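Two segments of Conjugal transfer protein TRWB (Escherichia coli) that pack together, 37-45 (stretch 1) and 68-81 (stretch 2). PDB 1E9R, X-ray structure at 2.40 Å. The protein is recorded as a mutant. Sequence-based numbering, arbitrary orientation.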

# COMPACT_ATOMS: atom_id res chain seq x y z
N ALA B 37 31.52 39.60 8.85
CA ALA B 37 30.86 40.07 7.64
C ALA B 37 29.42 40.51 7.88
O ALA B 37 28.85 40.27 8.95
CB ALA B 37 30.89 38.98 6.58
N LYS B 38 28.85 41.18 6.88
CA LYS B 38 27.47 41.65 6.95
C LYS B 38 26.58 40.42 6.80
O LYS B 38 26.79 39.61 5.90
CB LYS B 38 27.22 42.65 5.83
CG LYS B 38 26.47 43.89 6.27
CD LYS B 38 25.23 43.52 7.07
CE LYS B 38 24.49 44.77 7.52
NZ LYS B 38 24.08 45.61 6.35
N GLN B 39 25.59 40.27 7.68
CA GLN B 39 24.70 39.10 7.67
C GLN B 39 23.21 39.43 7.60
O GLN B 39 22.78 40.53 7.95
CB GLN B 39 24.94 38.25 8.93
CG GLN B 39 26.33 37.66 9.11
CD GLN B 39 26.53 37.06 10.50
OE1 GLN B 39 26.58 37.78 11.49
NE2 GLN B 39 26.64 35.73 10.57
N VAL B 40 22.42 38.44 7.17
CA VAL B 40 20.97 38.58 7.11
C VAL B 40 20.46 37.93 8.40
O VAL B 40 21.18 37.14 9.01
CB VAL B 40 20.39 37.84 5.87
CG1 VAL B 40 20.95 38.47 4.59
CG2 VAL B 40 20.75 36.36 5.94
N THR B 41 19.25 38.25 8.83
CA THR B 41 18.77 37.65 10.06
C THR B 41 17.54 36.78 9.93
O THR B 41 16.70 37.00 9.06
CB THR B 41 18.45 38.71 11.14
OG1 THR B 41 17.36 39.54 10.70
CG2 THR B 41 19.67 39.57 11.42
N VAL B 42 17.46 35.81 10.84
CA VAL B 42 16.35 34.88 10.91
C VAL B 42 15.75 35.09 12.29
O VAL B 42 16.36 34.73 13.29
CB VAL B 42 16.84 33.41 10.79
CG1 VAL B 42 15.65 32.46 10.88
CG2 VAL B 42 17.61 33.21 9.49
N ALA B 43 14.57 35.69 12.34
CA ALA B 43 13.91 35.95 13.62
C ALA B 43 14.83 36.72 14.57
O ALA B 43 14.80 36.50 15.78
CB ALA B 43 13.48 34.63 14.26
N GLY B 44 15.63 37.62 14.02
CA GLY B 44 16.53 38.41 14.85
C GLY B 44 17.87 37.75 15.07
O GLY B 44 18.78 38.36 15.66
N VAL B 45 18.02 36.52 14.60
CA VAL B 45 19.29 35.81 14.77
C VAL B 45 20.09 35.88 13.49
O VAL B 45 19.60 35.52 12.43
CB VAL B 45 19.09 34.33 15.14
CG1 VAL B 45 20.43 33.71 15.48
CG2 VAL B 45 18.12 34.20 16.30
N VAL B 68 6.15 36.85 7.91
CA VAL B 68 6.88 37.85 8.68
C VAL B 68 8.36 37.51 8.64
O VAL B 68 9.19 38.37 8.38
CB VAL B 68 6.42 37.89 10.15
CG1 VAL B 68 7.34 38.79 10.96
CG2 VAL B 68 4.99 38.39 10.25
N LEU B 69 8.68 36.24 8.88
CA LEU B 69 10.06 35.78 8.88
C LEU B 69 10.72 35.94 7.53
O LEU B 69 11.86 36.41 7.45
CB LEU B 69 10.15 34.31 9.32
CG LEU B 69 11.54 33.77 9.66
CD1 LEU B 69 11.41 32.52 10.49
CD2 LEU B 69 12.34 33.49 8.40
N LEU B 70 10.03 35.55 6.47
CA LEU B 70 10.58 35.69 5.12
C LEU B 70 10.78 37.16 4.77
O LEU B 70 11.76 37.52 4.11
CB LEU B 70 9.67 35.06 4.07
CG LEU B 70 9.99 33.62 3.70
CD1 LEU B 70 9.69 32.71 4.88
CD2 LEU B 70 9.19 33.22 2.47
N ARG B 71 9.85 38.01 5.21
CA ARG B 71 9.93 39.45 4.95
C ARG B 71 11.20 40.01 5.59
O ARG B 71 11.96 40.75 4.96
CB ARG B 71 8.69 40.16 5.51
CG ARG B 71 8.36 41.48 4.81
CD ARG B 71 7.07 42.09 5.34
NE ARG B 71 5.93 41.19 5.16
CZ ARG B 71 5.10 40.84 6.13
NH1 ARG B 71 5.28 41.32 7.36
NH2 ARG B 71 4.09 40.01 5.90
N GLU B 72 11.43 39.64 6.85
CA GLU B 72 12.61 40.08 7.57
C GLU B 72 13.90 39.64 6.88
O GLU B 72 14.84 40.42 6.74
CB GLU B 72 12.58 39.53 8.99
CG GLU B 72 13.93 39.57 9.67
CD GLU B 72 13.89 39.10 11.11
OE1 GLU B 72 12.78 38.99 11.70
OE2 GLU B 72 14.99 38.85 11.64
N LEU B 73 13.95 38.38 6.48
CA LEU B 73 15.12 37.84 5.81
C LEU B 73 15.40 38.58 4.50
O LEU B 73 16.54 38.93 4.21
CB LEU B 73 14.90 36.36 5.52
CG LEU B 73 15.95 35.41 6.08
CD1 LEU B 73 15.54 34.00 5.78
CD2 LEU B 73 17.30 35.71 5.47
N ALA B 74 14.36 38.81 3.71
CA ALA B 74 14.50 39.50 2.43
C ALA B 74 14.99 40.93 2.64
O ALA B 74 15.89 41.41 1.94
CB ALA B 74 13.16 39.51 1.70
N TYR B 75 14.39 41.61 3.62
CA TYR B 75 14.75 42.97 3.97
C TYR B 75 16.23 43.09 4.32
O TYR B 75 16.96 43.87 3.72
CB TYR B 75 13.90 43.43 5.14
CG TYR B 75 14.31 44.77 5.70
CD1 TYR B 75 14.46 45.88 4.87
CD2 TYR B 75 14.54 44.92 7.07
CE1 TYR B 75 14.82 47.12 5.39
CE2 TYR B 75 14.90 46.16 7.60
CZ TYR B 75 15.04 47.26 6.76
OH TYR B 75 15.40 48.48 7.29
N THR B 76 16.67 42.32 5.31
CA THR B 76 18.05 42.36 5.73
C THR B 76 19.01 42.00 4.59
O THR B 76 20.17 42.43 4.58
CB THR B 76 18.28 41.42 6.94
OG1 THR B 76 17.98 40.07 6.59
CG2 THR B 76 17.40 41.83 8.08
N GLY B 77 18.52 41.22 3.64
CA GLY B 77 19.34 40.83 2.50
C GLY B 77 19.44 41.99 1.53
O GLY B 77 20.44 42.15 0.84
N LEU B 78 18.38 42.79 1.47
CA LEU B 78 18.36 43.96 0.59
C LEU B 78 19.26 45.03 1.18
O LEU B 78 19.91 45.77 0.45
CB LEU B 78 16.95 44.50 0.45
CG LEU B 78 16.00 43.61 -0.35
CD1 LEU B 78 14.57 44.05 -0.09
CD2 LEU B 78 16.36 43.69 -1.83
N LEU B 79 19.28 45.12 2.50
CA LEU B 79 20.13 46.10 3.15
C LEU B 79 21.59 45.79 2.82
O LEU B 79 22.42 46.69 2.76
CB LEU B 79 19.95 46.05 4.67
CG LEU B 79 18.59 46.50 5.19
CD1 LEU B 79 18.62 46.44 6.68
CD2 LEU B 79 18.27 47.91 4.72
N ARG B 80 21.89 44.52 2.61
CA ARG B 80 23.24 44.09 2.29
C ARG B 80 23.51 44.22 0.79
O ARG B 80 24.63 44.01 0.32
CB ARG B 80 23.45 42.64 2.76
CG ARG B 80 24.89 42.18 2.74
CD ARG B 80 25.04 40.80 3.36
NE ARG B 80 24.41 39.76 2.55
CZ ARG B 80 24.39 38.47 2.87
NH1 ARG B 80 24.96 38.07 3.99
NH2 ARG B 80 23.79 37.59 2.08
N GLY B 81 22.46 44.56 0.04
CA GLY B 81 22.59 44.74 -1.40
C GLY B 81 22.52 43.48 -2.24
O GLY B 81 22.99 43.46 -3.37

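Stretch 1 is largely extended and reverses direction in a type I' turn from V42 to V45, closed by V42 N to V45 O at 2.7 Å and V45 N to V42 O at 2.8 Å. Stretch 2 continues a helix that begins before V68 and ends in a Schellman motif, with G81 at positive phi (83°) and G81 N bonded to L78 O at 2.9 Å. The CA pairings run antiparallel: K38 lies opposite R80, V40 opposite T76, T41 opposite L73 and A43 opposite L69. The approach is tightest at V40 and T76, whose CA atoms are 5.0 Å apart, and the two stretches together bury 634 Å².

Four hydrogen bonds cross the contact, and three of them use backbone atoms of stretch 1. E72 points its CA-to-CB bond toward stretch 1, and with chi1 and chi2 both t its extended side chain brings OE2 to the turn, where it accepts from T41 OG1 at 2.6 Å and from G44 N at 2.8 Å (N-H...O angle 145°). A43 N is also 3.3 Å from E72 OE2, but the angle is too poor for a bond. The other carboxylate oxygen, OE1, is buried without a partner. One turn along the helix, T76 OG1 accepts from T41 N at 3.2 Å and 158°; the same hydroxyl lies 3.0 Å from L73 O, within the helix. At the far end, R80 NH1 donates to K38 O at 3.1 Å and 161°, an in-plane approach at the guanidinium edge.

V40 links the polar and apolar parts. Its CG1 covers one face of the R80 guanidinium, 3.8 Å from R80 CZ, and also packs 3.5 Å from G77 CA, while V40 CG2 meets L73 CD2 at 3.5 Å. Nearer the turn the packing is looser: V42 CG2 is 4.3 Å from L73 CD1, and V42 CG1 is 4.3 Å from L69 CD1.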